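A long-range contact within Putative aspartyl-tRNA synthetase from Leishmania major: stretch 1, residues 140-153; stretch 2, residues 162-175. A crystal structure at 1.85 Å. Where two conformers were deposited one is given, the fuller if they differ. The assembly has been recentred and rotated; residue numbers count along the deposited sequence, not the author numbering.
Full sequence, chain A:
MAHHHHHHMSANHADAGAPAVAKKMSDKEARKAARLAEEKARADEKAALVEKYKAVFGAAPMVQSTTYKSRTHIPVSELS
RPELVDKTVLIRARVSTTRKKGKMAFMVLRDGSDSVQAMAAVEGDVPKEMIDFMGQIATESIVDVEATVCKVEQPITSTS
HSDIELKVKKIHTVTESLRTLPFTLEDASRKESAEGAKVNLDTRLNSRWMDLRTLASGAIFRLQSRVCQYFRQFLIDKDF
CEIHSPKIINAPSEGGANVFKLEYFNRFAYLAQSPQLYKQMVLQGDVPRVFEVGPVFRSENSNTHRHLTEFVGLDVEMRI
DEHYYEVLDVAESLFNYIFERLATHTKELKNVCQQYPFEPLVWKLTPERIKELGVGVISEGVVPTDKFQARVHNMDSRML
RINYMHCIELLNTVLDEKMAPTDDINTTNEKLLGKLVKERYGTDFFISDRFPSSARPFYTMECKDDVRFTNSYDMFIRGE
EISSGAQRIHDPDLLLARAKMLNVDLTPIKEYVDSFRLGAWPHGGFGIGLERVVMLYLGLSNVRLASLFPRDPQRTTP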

ATOM      1  N   GLU A 140      11.797   4.828 -31.012  1.00 19.24           N
ATOM      2  CA  GLU A 140      11.199   4.071 -29.915  1.00 23.47           C
ATOM      3  C   GLU A 140      11.480   2.562 -30.020  1.00 19.55           C
ATOM      4  O   GLU A 140      11.121   1.826 -29.100  1.00 23.31           O
ATOM      5  CB  GLU A 140       9.679   4.312 -29.763  1.00 24.84           C
ATOM      6  CG  GLU A 140       9.375   5.787 -29.474  1.00 23.05           C
ATOM      7  CD  GLU A 140      10.130   6.252 -28.255  1.00 28.87           C
ATOM      8  OE1 GLU A 140       9.843   5.729 -27.150  1.00 27.22           O
ATOM      9  OE2 GLU A 140      11.050   7.091 -28.403  1.00 29.89           O
ATOM     10  N   SER A 141      12.121   2.080 -31.087  1.00 17.96           N
ATOM     11  CA  SER A 141      12.611   0.711 -31.069  1.00 17.36           C
ATOM     12  C   SER A 141      13.565   0.550 -29.893  1.00 21.43           C
ATOM     13  O   SER A 141      14.190   1.511 -29.442  1.00 22.44           O
ATOM     14  CB  SER A 141      13.339   0.361 -32.371  1.00 19.21           C
ATOM     15  OG  SER A 141      12.504   0.506 -33.501  1.00 22.93           O
ATOM     16  N   ILE A 142      13.671  -0.672 -29.384  1.00 18.06           N
ATOM     17  CA  ILE A 142      14.645  -0.987 -28.352  0.75 15.90           C
ATOM     18  C   ILE A 142      15.776  -1.771 -29.005  1.00 17.62           C
ATOM     19  O   ILE A 142      15.536  -2.725 -29.752  1.00 20.39           O
ATOM     20  CB  ILE A 142      14.000  -1.761 -27.195  0.75 16.74           C
ATOM     21  CG1 ILE A 142      13.010  -0.845 -26.467  0.75 18.37           C
ATOM     22  CG2 ILE A 142      15.071  -2.262 -26.247  0.75 16.55           C
ATOM     23  CD1 ILE A 142      12.136  -1.565 -25.472  0.75 18.16           C
ATOM     24  N   VAL A 143      17.015  -1.339 -28.753  1.00 19.82           N
ATOM     25  CA  VAL A 143      18.181  -1.922 -29.411  1.00 18.65           C
ATOM     26  C   VAL A 143      19.156  -2.442 -28.366  1.00 19.04           C
ATOM     27  O   VAL A 143      19.230  -1.919 -27.254  1.00 21.32           O
ATOM     28  CB  VAL A 143      18.891  -0.906 -30.336  1.00 24.38           C
ATOM     29  CG1 VAL A 143      18.051  -0.593 -31.565  1.00 22.24           C
ATOM     30  CG2 VAL A 143      19.261   0.368 -29.571  1.00 20.22           C
ATOM     31  N   ASP A 144      19.898  -3.496 -28.728  1.00 20.10           N
ATOM     32  CA  ASP A 144      21.090  -3.918 -28.009  1.00 20.25           C
ATOM     33  C   ASP A 144      22.275  -3.387 -28.795  1.00 22.93           C
ATOM     34  O   ASP A 144      22.436  -3.731 -29.968  1.00 23.93           O
ATOM     35  CB  ASP A 144      21.190  -5.444 -27.914  1.00 22.81           C
ATOM     36  CG  ASP A 144      20.414  -6.020 -26.754  1.00 32.03           C
ATOM     37  OD1 ASP A 144      20.118  -5.282 -25.794  1.00 27.28           O
ATOM     38  OD2 ASP A 144      20.111  -7.229 -26.802  1.00 29.84           O
ATOM     39  N   VAL A 145      23.092  -2.551 -28.173  1.00 22.34           N
ATOM     40  CA  VAL A 145      24.250  -1.952 -28.829  0.50 21.25           C
ATOM     41  C   VAL A 145      25.504  -2.404 -28.098  1.00 25.11           C
ATOM     42  O   VAL A 145      25.539  -2.398 -26.861  1.00 26.18           O
ATOM     43  CB  VAL A 145      24.142  -0.416 -28.853  0.50 25.74           C
ATOM     44  CG1 VAL A 145      25.427   0.215 -29.352  0.50 26.29           C
ATOM     45  CG2 VAL A 145      22.968   0.013 -29.719  0.50 26.38           C
ATOM     46  N   GLU A 146      26.510  -2.837 -28.856  1.00 25.27           N
ATOM     47  CA  GLU A 146      27.869  -2.997 -28.360  0.54 26.96           C
ATOM     48  C   GLU A 146      28.644  -1.752 -28.774  1.00 27.03           C
ATOM     49  O   GLU A 146      28.731  -1.454 -29.967  1.00 27.90           O
ATOM     50  CB  GLU A 146      28.506  -4.263 -28.939  0.54 26.31           C
ATOM     51  CG  GLU A 146      29.982  -4.397 -28.681  0.54 28.16           C
ATOM     52  CD  GLU A 146      30.532  -5.756 -29.099  0.54 34.87           C
ATOM     53  OE1 GLU A 146      31.242  -5.829 -30.127  0.54 33.85           O
ATOM     54  OE2 GLU A 146      30.246  -6.751 -28.395  0.54 35.80           O
ATOM     55  N   ALA A 147      29.180  -1.015 -27.800  1.00 26.64           N
ATOM     56  CA  ALA A 147      29.769   0.277 -28.136  1.00 30.12           C
ATOM     57  C   ALA A 147      30.840   0.659 -27.133  1.00 31.40           C
ATOM     58  O   ALA A 147      30.737   0.333 -25.948  1.00 31.25           O
ATOM     59  CB  ALA A 147      28.710   1.386 -28.177  1.00 25.34           C
ATOM     60  N   THR A 148      31.836   1.406 -27.616  1.00 30.07           N
ATOM     61  CA  THR A 148      32.896   1.930 -26.767  1.00 30.09           C
ATOM     62  C   THR A 148      32.481   3.261 -26.145  1.00 37.10           C
ATOM     63  O   THR A 148      31.969   4.153 -26.836  1.00 33.98           O
ATOM     64  CB  THR A 148      34.189   2.088 -27.560  1.00 34.06           C
ATOM     65  OG1 THR A 148      34.469   0.858 -28.243  1.00 40.25           O
ATOM     66  CG2 THR A 148      35.352   2.382 -26.611  1.00 33.65           C
ATOM     67  N   VAL A 149      32.698   3.382 -24.837  1.00 33.47           N
ATOM     68  CA  VAL A 149      32.410   4.617 -24.110  1.00 34.54           C
ATOM     69  C   VAL A 149      33.612   5.538 -24.255  1.00 34.81           C
ATOM     70  O   VAL A 149      34.694   5.254 -23.734  1.00 43.29           O
ATOM     71  CB  VAL A 149      32.098   4.352 -22.635  1.00 34.50           C
ATOM     72  CG1 VAL A 149      31.845   5.669 -21.917  1.00 36.11           C
ATOM     73  CG2 VAL A 149      30.899   3.429 -22.494  1.00 28.34           C
ATOM     74  N   CYS A 150      33.423   6.647 -24.966  1.00 37.94           N
ATOM     75  CA  CYS A 150      34.475   7.606 -25.262  1.00 38.17           C
ATOM     76  C   CYS A 150      34.168   8.943 -24.601  1.00 40.02           C
ATOM     77  O   CYS A 150      33.013   9.364 -24.548  1.00 40.77           O
ATOM     78  CB  CYS A 150      34.611   7.804 -26.771  1.00 42.62           C
ATOM     79  SG  CYS A 150      35.085   6.322 -27.667  1.00 50.03           S
ATOM     80  N   LYS A 151      35.198   9.607 -24.093  1.00 42.58           N
ATOM     81  CA  LYS A 151      35.010  10.974 -23.635  1.00 51.26           C
ATOM     82  C   LYS A 151      35.015  11.909 -24.838  1.00 55.30           C
ATOM     83  O   LYS A 151      35.533  11.581 -25.909  1.00 60.52           O
ATOM     84  CB  LYS A 151      36.100  11.383 -22.638  1.00 54.88           C
ATOM     85  N   VAL A 152      34.410  13.076 -24.662  1.00 58.23           N
ATOM     86  CA  VAL A 152      34.361  14.086 -25.711  1.00 62.75           C
ATOM     87  C   VAL A 152      34.781  15.420 -25.114  1.00 63.09           C
ATOM     88  O   VAL A 152      34.626  15.656 -23.912  1.00 63.61           O
ATOM     89  CB  VAL A 152      32.959  14.191 -26.353  1.00 65.79           C
ATOM     90  CG1 VAL A 152      32.604  12.899 -27.075  1.00 64.67           C
ATOM     91  CG2 VAL A 152      31.917  14.518 -25.298  1.00 65.00           C
ATOM     92  N   GLU A 153      35.318  16.294 -25.966  1.00 68.18           N
ATOM     93  CA  GLU A 153      35.758  17.613 -25.518  1.00 71.99           C
ATOM     94  C   GLU A 153      34.577  18.571 -25.396  1.00 80.48           C
ATOM     95  O   GLU A 153      34.258  19.046 -24.301  1.00 84.85           O
ATOM     96  CB  GLU A 153      36.811  18.174 -26.478  1.00 68.51           C
ATOM     97  N   SER A 162      26.359  14.124 -21.100  1.00 37.42           N
ATOM     98  CA  SER A 162      26.956  15.079 -22.028  1.00 43.47           C
ATOM     99  C   SER A 162      28.466  14.911 -22.167  1.00 49.69           C
ATOM    100  O   SER A 162      29.041  15.367 -23.162  1.00 52.20           O
ATOM    101  CB  SER A 162      26.634  16.496 -21.572  1.00 47.10           C
ATOM    102  OG  SER A 162      27.123  16.685 -20.257  1.00 53.31           O
ATOM    103  N   ASP A 163      29.114  14.271 -21.200  1.00 46.05           N
ATOM    104  CA  ASP A 163      30.564  14.150 -21.193  1.00 58.31           C
ATOM    105  C   ASP A 163      31.080  13.031 -22.091  1.00 58.19           C
ATOM    106  O   ASP A 163      32.282  12.993 -22.378  1.00 56.84           O
ATOM    107  CB  ASP A 163      31.042  13.903 -19.763  1.00 68.42           C
ATOM    108  CG  ASP A 163      30.362  12.694 -19.124  1.00 73.61           C
ATOM    109  OD1 ASP A 163      29.137  12.506 -19.340  1.00 66.63           O
ATOM    110  OD2 ASP A 163      31.058  11.924 -18.419  1.00 78.48           O
ATOM    111  N   ILE A 164      30.213  12.113 -22.526  1.00 54.10           N
ATOM    112  CA  ILE A 164      30.641  10.910 -23.225  1.00 48.09           C
ATOM    113  C   ILE A 164      29.796  10.697 -24.474  1.00 42.49           C
ATOM    114  O   ILE A 164      28.719  11.269 -24.646  1.00 37.05           O
ATOM    115  CB  ILE A 164      30.575   9.652 -22.335  1.00 45.64           C
ATOM    116  CG1 ILE A 164      29.137   9.411 -21.892  1.00 36.91           C
ATOM    117  CG2 ILE A 164      31.523   9.775 -21.140  1.00 50.26           C
ATOM    118  CD1 ILE A 164      28.826   7.995 -21.562  1.00 31.50           C
ATOM    119  N   GLU A 165      30.298   9.814 -25.329  1.00 32.84           N
ATOM    120  CA  GLU A 165      29.647   9.443 -26.570  1.00 35.55           C
ATOM    121  C   GLU A 165      29.957   7.977 -26.837  1.00 40.48           C
ATOM    122  O   GLU A 165      31.050   7.502 -26.524  1.00 40.40           O
ATOM    123  CB  GLU A 165      30.137  10.326 -27.720  1.00 40.15           C
ATOM    124  CG  GLU A 165      29.608   9.928 -29.076  1.00 49.74           C
ATOM    125  CD  GLU A 165      30.042  10.879 -30.162  1.00 57.99           C
ATOM    126  OE1 GLU A 165      31.265  11.031 -30.367  1.00 58.36           O
ATOM    127  OE2 GLU A 165      29.154  11.483 -30.799  1.00 64.08           O
ATOM    128  N   LEU A 166      28.995   7.264 -27.418  1.00 31.22           N
ATOM    129  CA  LEU A 166      29.143   5.843 -27.713  1.00 31.49           C
ATOM    130  C   LEU A 166      29.584   5.640 -29.160  1.00 34.10           C
ATOM    131  O   LEU A 166      28.938   6.139 -30.086  1.00 30.52           O
ATOM    132  CB  LEU A 166      27.831   5.093 -27.463  1.00 27.17           C
ATOM    133  CG  LEU A 166      27.268   5.126 -26.042  1.00 28.70           C
ATOM    134  CD1 LEU A 166      26.047   4.225 -25.935  1.00 23.06           C
ATOM    135  CD2 LEU A 166      28.336   4.720 -25.035  1.00 31.76           C
ATOM    136  N   LYS A 167      30.679   4.901 -29.354  1.00 32.69           N
ATOM    137  CA  LYS A 167      31.130   4.504 -30.688  1.00 31.70           C
ATOM    138  C   LYS A 167      30.637   3.083 -30.964  1.00 32.13           C
ATOM    139  O   LYS A 167      31.183   2.109 -30.432  1.00 31.34           O
ATOM    140  CB  LYS A 167      32.650   4.606 -30.811  1.00 32.35           C
ATOM    141  N   VAL A 168      29.622   2.967 -31.821  1.00 28.63           N
ATOM    142  CA  VAL A 168      28.871   1.721 -31.981  1.00 28.94           C
ATOM    143  C   VAL A 168      29.652   0.727 -32.831  1.00 32.48           C
ATOM    144  O   VAL A 168      30.043   1.032 -33.965  1.00 31.57           O
ATOM    145  CB  VAL A 168      27.499   1.999 -32.610  1.00 32.41           C
ATOM    146  CG1 VAL A 168      26.741   0.694 -32.820  1.00 25.67           C
ATOM    147  CG2 VAL A 168      26.711   2.991 -31.747  1.00 25.60           C
ATOM    148  N   LYS A 169      29.830  -0.484 -32.304  1.00 29.03           N
ATOM    149  CA  LYS A 169      30.459  -1.591 -33.028  1.00 29.37           C
ATOM    150  C   LYS A 169      29.459  -2.632 -33.526  1.00 29.93           C
ATOM    151  O   LYS A 169      29.701  -3.279 -34.546  1.00 29.47           O
ATOM    152  CB  LYS A 169      31.479  -2.300 -32.126  1.00 33.25           C
ATOM    153  CG  LYS A 169      32.393  -1.387 -31.322  1.00 38.13           C
ATOM    154  CD  LYS A 169      33.141  -0.415 -32.211  1.00 50.38           C
ATOM    155  CE  LYS A 169      34.304   0.222 -31.466  1.00 62.77           C
ATOM    156  NZ  LYS A 169      34.999   1.263 -32.273  1.00 67.41           N
ATOM    157  N   LYS A 170      28.354  -2.818 -32.812  1.00 26.79           N
ATOM    158  CA  LYS A 170      27.293  -3.749 -33.161  1.00 28.69           C
ATOM    159  C   LYS A 170      25.976  -3.150 -32.703  1.00 28.44           C
ATOM    160  O   LYS A 170      25.919  -2.480 -31.667  1.00 28.56           O
ATOM    161  CB  LYS A 170      27.446  -5.130 -32.485  1.00 28.63           C
ATOM    162  CG  LYS A 170      28.623  -5.968 -32.945  1.00 27.39           C
ATOM    163  CD  LYS A 170      28.589  -7.326 -32.235  1.00 28.61           C
ATOM    164  CE  LYS A 170      29.691  -8.270 -32.748  1.00 37.20           C
ATOM    165  NZ  LYS A 170      31.023  -7.608 -32.650  1.00 47.26           N
ATOM    166  N   ILE A 171      24.918  -3.397 -33.470  1.00 25.76           N
ATOM    167  CA  ILE A 171      23.602  -2.928 -33.052  1.00 24.00           C
ATOM    168  C   ILE A 171      22.522  -3.850 -33.609  1.00 22.67           C
ATOM    169  O   ILE A 171      22.434  -4.062 -34.822  1.00 25.02           O
ATOM    170  CB  ILE A 171      23.366  -1.461 -33.477  1.00 23.85           C
ATOM    171  CG1 ILE A 171      21.944  -1.040 -33.102  1.00 24.23           C
ATOM    172  CG2 ILE A 171      23.618  -1.237 -34.992  1.00 24.65           C
ATOM    173  CD1 ILE A 171      21.693   0.490 -33.175  1.00 22.07           C
ATOM    174  N   HIS A 172      21.692  -4.406 -32.735  1.00 21.80           N
ATOM    175  CA  HIS A 172      20.544  -5.197 -33.167  1.00 24.80           C
ATOM    176  C   HIS A 172      19.288  -4.696 -32.477  1.00 25.45           C
ATOM    177  O   HIS A 172      19.333  -4.282 -31.312  1.00 27.57           O
ATOM    178  CB  HIS A 172      20.709  -6.693 -32.871  1.00 24.17           C
ATOM    179  CG  HIS A 172      21.893  -7.327 -33.535  1.00 24.45           C
ATOM    180  ND1 HIS A 172      23.181  -7.159 -33.073  1.00 25.37           N
ATOM    181  CD2 HIS A 172      21.982  -8.137 -34.617  1.00 24.06           C
ATOM    182  CE1 HIS A 172      24.014  -7.839 -33.842  1.00 28.50           C
ATOM    183  NE2 HIS A 172      23.311  -8.450 -34.780  1.00 28.64           N
ATOM    184  N   THR A 173      18.161  -4.728 -33.194  1.00 24.54           N
ATOM    185  CA  THR A 173      16.891  -4.404 -32.566  1.00 24.21           C
ATOM    186  C   THR A 173      16.436  -5.570 -31.698  1.00 22.25           C
ATOM    187  O   THR A 173      16.497  -6.732 -32.103  1.00 24.75           O
ATOM    188  CB  THR A 173      15.801  -4.056 -33.586  1.00 28.70           C
ATOM    189  OG1 THR A 173      15.752  -5.048 -34.607  1.00 26.79           O
ATOM    190  CG2 THR A 173      16.033  -2.637 -34.208  1.00 25.48           C
ATOM    191  N   VAL A 174      15.997  -5.236 -30.498  1.00 20.12           N
ATOM    192  CA  VAL A 174      15.348  -6.189 -29.605  1.00 23.61           C
ATOM    193  C   VAL A 174      13.860  -6.281 -29.934  1.00 27.78           C
ATOM    194  O   VAL A 174      13.336  -7.366 -30.193  1.00 26.18           O
ATOM    195  CB  VAL A 174      15.594  -5.768 -28.144  1.00 26.18           C
ATOM    196  CG1 VAL A 174      14.813  -6.646 -27.161  1.00 24.46           C
ATOM    197  CG2 VAL A 174      17.096  -5.806 -27.831  1.00 32.19           C
ATOM    198  N   THR A 175      13.157  -5.137 -29.937  1.00 19.50           N
ATOM    199  CA  THR A 175      11.835  -5.033 -30.534  1.00 20.31           C
ATOM    200  C   THR A 175      11.772  -3.774 -31.390  1.00 19.92           C
ATOM    201  O   THR A 175      12.416  -2.768 -31.083  1.00 23.27           O
ATOM    202  CB  THR A 175      10.720  -4.974 -29.483  1.00 20.57           C
ATOM    203  OG1 THR A 175      10.978  -3.894 -28.579  1.00 22.64           O
ATOM    204  CG2 THR A 175      10.647  -6.272 -28.698  1.00 22.82           C
TER
HETATM  205  O   HOH W   1      24.145  -6.009 -30.615  1.00 26.48           O

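Stretch 1 runs as one continuous strand from Ile142 to Lys151, and stretch 2 lies antiparallel beside it, bending at Lys169 and Val174. Hydrogen-bonded pairs (Asp144 with His172, Thr148 with Lys167, Cys150 with Glu165) alternate along stretch 1 with non-hydrogen-bonded ones such as Val145 with Ile171. In the Thr148 pair, Thr148 N donates to Lys167 O at 3.0 Å and Lys167 N returns to Thr148 O at 2.9 Å. The register slips by one residue at two beta bulges, and at each a single carbonyl serves two successive amides. Glu146 O accepts from Lys169 N at 2.8 Å and Lys170 N at 3.2 Å; Ile142 O accepts from Val174 N at 2.7 Å and, weakly, from Thr175 N at 3.4 Å. The extra residue is thus absorbed without leaving its amide unpaired. Beyond the strand, Val152 N still reaches Asp163 O at 3.1 Å.

Because side chains alternate along a strand, the two faces differ in character. One carries Val143, Val145, Ala147 and Val149 opposite Thr173, Ile171, Val168 and Leu166, all buried. Beta-branched residues such as Val and Ile favour the extended backbone, and here they pack well: Val145 CG2 lies 3.7 Å from Ile171 CG1, and Val145 CG1 lies 3.7 Å from Val168 CG1. Leu166 adds a longer aliphatic side chain, its CD2 meeting Val149 CG2 at 3.8 Å. The small Ala147 brings its CB within 3.9 Å of Leu166 CB.

The other face is more polar and mostly partly exposed. There the extended Glu146 meets Lys170 in a salt bridge, OE1 to NZ 3.1 Å, joining opposite charges across a hydrogen-bonded pair. A water bridges Asp144 O, to which it donates at 2.9 Å, and His172 ND1, also at 2.9 Å. Near one bulge polar and aliphatic groups mix, Thr148 OG1 approaching Lys169 CE at 3.3 Å; beside the other, Ile142 CG2 makes an apolar contact with Val174 CB at 4.0 Å.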